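Long-range contact in 4-alpha-glucanotransferase (PDB 5B68), which belongs to the amylomaltase family of glucanotransferases and joins an N-terminal beta-sandwich domain to a TIM-barrel domain: residues N244-I253 with R286-L297. Residues are numbered along the deposited sequence; the frame is centred on the assembly and turned at random.
Sequences NPIYIRVEDI and RNDVYAAKLQVL
The K293 side chain leaves the helix with CG anti to its own carbonyl carbon (chi1 -72°) and stays extended to NZ, which reaches the backbone of 244-253. There NZ donates two hydrogen bonds, to I246 O at 3.0 Å and to I248 O at 2.7 Å. It approaches the I248 carbonyl from above its plane, 37° out, so the bond misses the lone pair. The I246 side chain, CG1 anti to N (chi1 -152°), lies across one face of the Y290 ring, its CG1 3.7 Å from Y290 CD1. L294 of the same helix covers the opposite face. In this TIM-barrel enzyme, the contact packs the loop after strand 215-218 against helix 286-301. N244 OD1 accepts from I246 N at 3.0 Å, an Asx turn. Water 1 links Y290 OH to N244 OD1, weakly at the latter; the hydroxyl's stronger partner is E225. Water 2 joins Y247 OH to R286 NE, while the guanidinium also binds D232 and W673 O. Further along, V250 CG2 meets V296 CG1 at 3.8 Å, and V250 CG1 sits against L297 CG. I253 CD1 presses tightly on L297 CD2, at 3.5 Å.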
ATOM      1  N   ASN A 244       2.711 -10.465   7.948  1.00 19.76           N
ATOM      2  CA  ASN A 244       4.035 -11.085   8.174  1.00 18.23           C
ATOM      3  C   ASN A 244       4.065 -11.632   9.626  1.00 19.14           C
ATOM      4  O   ASN A 244       4.027 -10.889  10.572  1.00 17.73           O
ATOM      5  CB  ASN A 244       5.147 -10.058   7.970  1.00 18.75           C
ATOM      6  CG  ASN A 244       6.495 -10.687   7.852  1.00 20.00           C
ATOM      7  OD1 ASN A 244       6.700 -11.773   8.367  1.00 21.73           O
ATOM      8  ND2 ASN A 244       7.418 -10.035   7.161  1.00 21.44           N
ATOM      9  N   PRO A 245       4.112 -12.968   9.802  1.00 19.37           N
ATOM     10  CA  PRO A 245       4.241 -13.526  11.129  1.00 20.24           C
ATOM     11  C   PRO A 245       5.530 -13.215  11.897  1.00 19.10           C
ATOM     12  O   PRO A 245       5.537 -13.478  13.074  1.00 21.15           O
ATOM     13  CB  PRO A 245       4.058 -15.070  10.900  1.00 21.89           C
ATOM     14  CG  PRO A 245       3.535 -15.177   9.495  1.00 20.53           C
ATOM     15  CD  PRO A 245       4.185 -14.027   8.766  1.00 20.79           C
ATOM     16  N   ILE A 246       6.520 -12.587  11.275  1.00 20.12           N
ATOM     17  CA  ILE A 246       7.722 -12.135  11.982  1.00 18.98           C
ATOM     18  C   ILE A 246       7.447 -11.201  13.141  1.00 21.79           C
ATOM     19  O   ILE A 246       8.273 -11.097  14.075  1.00 21.57           O
ATOM     20  CB  ILE A 246       8.721 -11.533  11.064  1.00 19.48           C
ATOM     21  CG1 ILE A 246      10.150 -11.713  11.643  1.00 19.75           C
ATOM     22  CG2 ILE A 246       8.426 -10.083  10.659  1.00 21.27           C
ATOM     23  CD1 ILE A 246      11.181 -11.169  10.692  1.00 22.86           C
ATOM     24  N   TYR A 247       6.286 -10.560  13.079  1.00 19.48           N
ATOM     25  CA  TYR A 247       5.856  -9.595  14.070  1.00 20.69           C
ATOM     26  C   TYR A 247       5.130 -10.182  15.288  1.00 22.00           C
ATOM     27  O   TYR A 247       4.858  -9.473  16.219  1.00 21.07           O
ATOM     28  CB  TYR A 247       4.982  -8.522  13.423  1.00 20.69           C
ATOM     29  CG  TYR A 247       5.672  -7.634  12.415  1.00 21.40           C
ATOM     30  CD1 TYR A 247       6.647  -6.736  12.802  1.00 20.96           C
ATOM     31  CD2 TYR A 247       5.323  -7.674  11.083  1.00 18.66           C
ATOM     32  CE1 TYR A 247       7.263  -5.924  11.888  1.00 17.67           C
ATOM     33  CE2 TYR A 247       5.933  -6.869  10.174  1.00 20.01           C
ATOM     34  CZ  TYR A 247       6.907  -5.993  10.578  1.00 17.99           C
ATOM     35  OH  TYR A 247       7.490  -5.193   9.659  1.00 21.97           O
ATOM     36  N   ILE A 248       4.818 -11.471  15.274  1.00 20.96           N
ATOM     37  CA  ILE A 248       4.202 -12.081  16.382  1.00 19.61           C
ATOM     38  C   ILE A 248       5.124 -12.023  17.609  1.00 21.69           C
ATOM     39  O   ILE A 248       6.343 -12.335  17.490  1.00 20.03           O
ATOM     40  CB  ILE A 248       3.898 -13.549  16.090  1.00 20.96           C
ATOM     41  CG1 ILE A 248       2.805 -13.677  14.995  1.00 21.76           C
ATOM     42  CG2 ILE A 248       3.439 -14.238  17.345  1.00 20.58           C
ATOM     43  CD1 ILE A 248       2.646 -15.117  14.509  1.00 21.65           C
ATOM     44  N   ARG A 249       4.580 -11.629  18.754  1.00 20.59           N
ATOM     45  CA  ARG A 249       5.303 -11.781  20.004  1.00 22.14           C
ATOM     46  C   ARG A 249       4.841 -13.076  20.599  1.00 21.02           C
ATOM     47  O   ARG A 249       3.726 -13.200  21.050  1.00 20.30           O
ATOM     48  CB  ARG A 249       5.016 -10.683  21.006  1.00 24.32           C
ATOM     49  CG  ARG A 249       5.700 -10.977  22.332  1.00 24.89           C
ATOM     50  CD  ARG A 249       5.837  -9.785  23.248  1.00 26.16           C
ATOM     51  NE  ARG A 249       6.697  -8.741  22.728  1.00 25.04           N
ATOM     52  CZ  ARG A 249       7.032  -7.680  23.439  1.00 24.51           C
ATOM     53  NH1 ARG A 249       6.582  -7.574  24.669  1.00 25.15           N
ATOM     54  NH2 ARG A 249       7.789  -6.734  22.933  1.00 23.17           N
ATOM     55  N   VAL A 250       5.731 -14.037  20.620  1.00 21.45           N
ATOM     56  CA  VAL A 250       5.289 -15.398  20.923  1.00 25.12           C
ATOM     57  C   VAL A 250       4.832 -15.557  22.332  1.00 23.42           C
ATOM     58  O   VAL A 250       3.907 -16.342  22.644  1.00 22.04           O
ATOM     59  CB  VAL A 250       6.374 -16.453  20.521  1.00 24.53           C
ATOM     60  CG1 VAL A 250       6.765 -16.339  19.053  1.00 25.48           C
ATOM     61  CG2 VAL A 250       7.602 -16.388  21.441  1.00 27.97           C
ATOM     62  N   GLU A 251       5.496 -14.823  23.242  1.00 23.49           N
ATOM     63  CA  GLU A 251       5.122 -14.833  24.659  1.00 25.09           C
ATOM     64  C   GLU A 251       3.712 -14.314  24.954  1.00 25.21           C
ATOM     65  O   GLU A 251       3.147 -14.654  25.986  1.00 24.31           O
ATOM     66  CB  GLU A 251       6.162 -14.099  25.553  1.00 26.53           C
ATOM     67  CG  GLU A 251       7.590 -14.634  25.462  1.00 27.37           C
ATOM     68  CD  GLU A 251       8.455 -13.957  24.425  1.00 28.36           C
ATOM     69  OE1 GLU A 251       7.918 -13.282  23.457  1.00 25.89           O
ATOM     70  OE2 GLU A 251       9.689 -14.097  24.566  1.00 26.95           O
ATOM     71  N   ASP A 252       3.121 -13.532  24.040  1.00 25.24           N
ATOM     72  CA  ASP A 252       1.728 -13.079  24.227  1.00 24.71           C
ATOM     73  C   ASP A 252       0.660 -14.069  23.755  1.00 24.16           C
ATOM     74  O   ASP A 252      -0.550 -13.864  23.995  1.00 23.10           O
ATOM     75  CB  ASP A 252       1.516 -11.749  23.430  1.00 28.95           C
ATOM     76  CG  ASP A 252       2.251 -10.570  24.024  1.00 29.36           C
ATOM     77  OD1 ASP A 252       2.820 -10.681  25.136  1.00 29.01           O
ATOM     78  OD2 ASP A 252       2.300  -9.522  23.362  1.00 27.03           O
ATOM     79  N   ILE A 253       1.067 -15.177  23.139  1.00 24.53           N
ATOM     80  CA  ILE A 253       0.072 -16.129  22.683  1.00 24.49           C
ATOM     81  C   ILE A 253      -0.494 -16.860  23.940  1.00 28.45           C
ATOM     82  O   ILE A 253       0.289 -17.408  24.708  1.00 29.75           O
ATOM     83  CB  ILE A 253       0.660 -17.137  21.680  1.00 25.55           C
ATOM     84  CG1 ILE A 253       1.336 -16.492  20.452  1.00 23.20           C
ATOM     85  CG2 ILE A 253      -0.447 -18.109  21.248  1.00 25.25           C
ATOM     86  CD1 ILE A 253       2.323 -17.395  19.707  1.00 24.45           C
ATOM     87  N   ARG A 286      16.573  -9.871  10.368  1.00 25.43           N
ATOM     88  CA  ARG A 286      15.279 -10.514  10.403  1.00 24.93           C
ATOM     89  C   ARG A 286      15.468 -12.025  10.382  1.00 26.83           C
ATOM     90  O   ARG A 286      14.694 -12.755  11.021  1.00 27.56           O
ATOM     91  CB  ARG A 286      14.472 -10.065   9.226  1.00 25.00           C
ATOM     92  CG  ARG A 286      13.966  -8.626   9.304  1.00 24.79           C
ATOM     93  CD  ARG A 286      13.284  -8.220   8.037  1.00 27.94           C
ATOM     94  NE  ARG A 286      12.679  -6.891   8.184  1.00 25.58           N
ATOM     95  CZ  ARG A 286      13.320  -5.723   8.095  1.00 26.12           C
ATOM     96  NH1 ARG A 286      12.662  -4.611   8.316  1.00 23.98           N
ATOM     97  NH2 ARG A 286      14.618  -5.638   7.821  1.00 24.72           N
ATOM     98  N   ASN A 287      16.504 -12.505   9.668  1.00 29.55           N
ATOM     99  CA  ASN A 287      16.520 -13.977   9.379  1.00 28.88           C
ATOM    100  C   ASN A 287      16.655 -14.839  10.578  1.00 26.69           C
ATOM    101  O   ASN A 287      15.858 -15.760  10.747  1.00 26.25           O
ATOM    102  CB  ASN A 287      17.487 -14.360   8.260  1.00 29.60           C
ATOM    103  CG  ASN A 287      17.041 -13.796   6.921  1.00 33.61           C
ATOM    104  OD1 ASN A 287      15.836 -13.645   6.677  1.00 31.95           O
ATOM    105  ND2 ASN A 287      17.997 -13.480   6.049  1.00 34.03           N
ATOM    106  N   ASP A 288      17.616 -14.584  11.460  1.00 28.39           N
ATOM    107  CA  ASP A 288      17.716 -15.470  12.665  1.00 30.14           C
ATOM    108  C   ASP A 288      16.596 -15.263  13.670  1.00 29.78           C
ATOM    109  O   ASP A 288      16.123 -16.199  14.293  1.00 30.28           O
ATOM    110  CB  ASP A 288      19.115 -15.463  13.324  1.00 38.70           C
ATOM    111  CG  ASP A 288      19.619 -14.083  13.663  1.00 41.40           C
ATOM    112  OD1 ASP A 288      18.915 -13.073  13.485  1.00 39.15           O
ATOM    113  OD2 ASP A 288      20.779 -14.001  14.098  1.00 46.38           O
ATOM    114  N   VAL A 289      16.121 -14.030  13.780  1.00 27.25           N
ATOM    115  CA  VAL A 289      14.910 -13.770  14.606  1.00 28.94           C
ATOM    116  C   VAL A 289      13.689 -14.569  14.083  1.00 21.95           C
ATOM    117  O   VAL A 289      12.981 -15.224  14.864  1.00 23.70           O
ATOM    118  CB  VAL A 289      14.532 -12.256  14.668  1.00 27.72           C
ATOM    119  CG1 VAL A 289      13.253 -12.065  15.504  1.00 27.64           C
ATOM    120  CG2 VAL A 289      15.676 -11.443  15.316  1.00 32.97           C
ATOM    121  N   TYR A 290      13.538 -14.582  12.775  1.00 25.72           N
ATOM    122  CA  TYR A 290      12.333 -15.228  12.182  1.00 23.80           C
ATOM    123  C   TYR A 290      12.406 -16.749  12.386  1.00 24.89           C
ATOM    124  O   TYR A 290      11.452 -17.382  12.854  1.00 24.62           O
ATOM    125  CB  TYR A 290      12.258 -14.885  10.698  1.00 25.62           C
ATOM    126  CG  TYR A 290      10.929 -15.143  10.009  1.00 24.01           C
ATOM    127  CD1 TYR A 290       9.751 -15.309  10.719  1.00 23.83           C
ATOM    128  CD2 TYR A 290      10.891 -15.232   8.622  1.00 24.45           C
ATOM    129  CE1 TYR A 290       8.525 -15.524  10.031  1.00 23.98           C
ATOM    130  CE2 TYR A 290       9.681 -15.404   7.942  1.00 27.58           C
ATOM    131  CZ  TYR A 290       8.515 -15.570   8.659  1.00 24.32           C
ATOM    132  OH  TYR A 290       7.336 -15.746   7.937  1.00 28.81           O
ATOM    133  N   ALA A 291      13.568 -17.279  12.048  1.00 27.72           N
ATOM    134  CA  ALA A 291      13.814 -18.716  12.227  1.00 27.60           C
ATOM    135  C   ALA A 291      13.554 -19.137  13.655  1.00 26.96           C
ATOM    136  O   ALA A 291      12.922 -20.140  13.896  1.00 25.62           O
ATOM    137  CB  ALA A 291      15.227 -19.095  11.775  1.00 27.68           C
ATOM    138  N   ALA A 292      14.008 -18.343  14.619  1.00 28.37           N
ATOM    139  CA  ALA A 292      13.777 -18.668  16.014  1.00 25.60           C
ATOM    140  C   ALA A 292      12.309 -18.567  16.459  1.00 27.07           C
ATOM    141  O   ALA A 292      11.772 -19.439  17.151  1.00 24.59           O
ATOM    142  CB  ALA A 292      14.678 -17.789  16.879  1.00 27.12           C
ATOM    143  N   LYS A 293      11.611 -17.497  16.026  1.00 23.57           N
ATOM    144  CA  LYS A 293      10.190 -17.440  16.295  1.00 24.01           C
ATOM    145  C   LYS A 293       9.426 -18.642  15.684  1.00 21.16           C
ATOM    146  O   LYS A 293       8.549 -19.177  16.302  1.00 22.87           O
ATOM    147  CB  LYS A 293       9.604 -16.117  15.787  1.00 23.15           C
ATOM    148  CG  LYS A 293      10.030 -14.906  16.656  1.00 25.46           C
ATOM    149  CD  LYS A 293       9.246 -13.645  16.303  1.00 25.46           C
ATOM    150  CE  LYS A 293       9.739 -12.416  17.138  1.00 25.45           C
ATOM    151  NZ  LYS A 293       8.787 -11.287  17.004  1.00 25.26           N
ATOM    152  N   LEU A 294       9.764 -18.980  14.452  1.00 21.60           N
ATOM    153  CA  LEU A 294       9.028 -20.052  13.737  1.00 23.98           C
ATOM    154  C   LEU A 294       9.184 -21.373  14.509  1.00 26.25           C
ATOM    155  O   LEU A 294       8.231 -22.137  14.701  1.00 29.23           O
ATOM    156  CB  LEU A 294       9.497 -20.175  12.307  1.00 25.18           C
ATOM    157  CG  LEU A 294       9.003 -19.057  11.387  1.00 24.83           C
ATOM    158  CD1 LEU A 294       9.836 -18.852  10.141  1.00 28.05           C
ATOM    159  CD2 LEU A 294       7.526 -19.295  11.102  1.00 29.59           C
ATOM    160  N   GLN A 295      10.384 -21.597  15.024  1.00 27.99           N
ATOM    161  CA  GLN A 295      10.633 -22.770  15.827  1.00 31.65           C
ATOM    162  C   GLN A 295       9.778 -22.814  17.087  1.00 27.88           C
ATOM    163  O   GLN A 295       9.218 -23.842  17.441  1.00 26.56           O
ATOM    164  CB  GLN A 295      12.105 -22.856  16.190  1.00 35.36           C
ATOM    165  CG  GLN A 295      12.400 -24.035  17.087  1.00 42.19           C
ATOM    166  CD  GLN A 295      13.884 -24.189  17.291  1.00 51.08           C
ATOM    167  OE1 GLN A 295      14.437 -25.272  17.081  1.00 54.74           O
ATOM    168  NE2 GLN A 295      14.555 -23.085  17.643  1.00 46.84           N
ATOM    169  N   VAL A 296       9.655 -21.689  17.784  1.00 25.43           N
ATOM    170  CA  VAL A 296       8.799 -21.648  18.922  1.00 23.82           C
ATOM    171  C   VAL A 296       7.328 -21.808  18.532  1.00 23.74           C
ATOM    172  O   VAL A 296       6.559 -22.486  19.246  1.00 24.78           O
ATOM    173  CB  VAL A 296       8.955 -20.283  19.683  1.00 25.49           C
ATOM    174  CG1 VAL A 296       7.948 -20.163  20.799  1.00 23.71           C
ATOM    175  CG2 VAL A 296      10.409 -20.149  20.148  1.00 26.42           C
ATOM    176  N   LEU A 297       6.936 -21.150  17.404  1.00 22.95           N
ATOM    177  CA  LEU A 297       5.510 -21.180  16.996  1.00 22.51           C
ATOM    178  C   LEU A 297       5.116 -22.642  16.681  1.00 21.55           C
ATOM    179  O   LEU A 297       4.047 -23.068  17.077  1.00 22.25           O
ATOM    180  CB  LEU A 297       5.281 -20.295  15.804  1.00 22.67           C
ATOM    181  CG  LEU A 297       5.273 -18.830  16.248  1.00 23.46           C
ATOM    182  CD1 LEU A 297       5.648 -17.939  15.068  1.00 24.52           C
ATOM    183  CD2 LEU A 297       3.875 -18.498  16.818  1.00 23.62           C
TER
HETATM  184  O   HOH W   1       6.706 -13.445   6.081  1.00 23.61           O
HETATM  185  O   HOH W   2       9.911  -5.823   8.576  1.00 29.83           O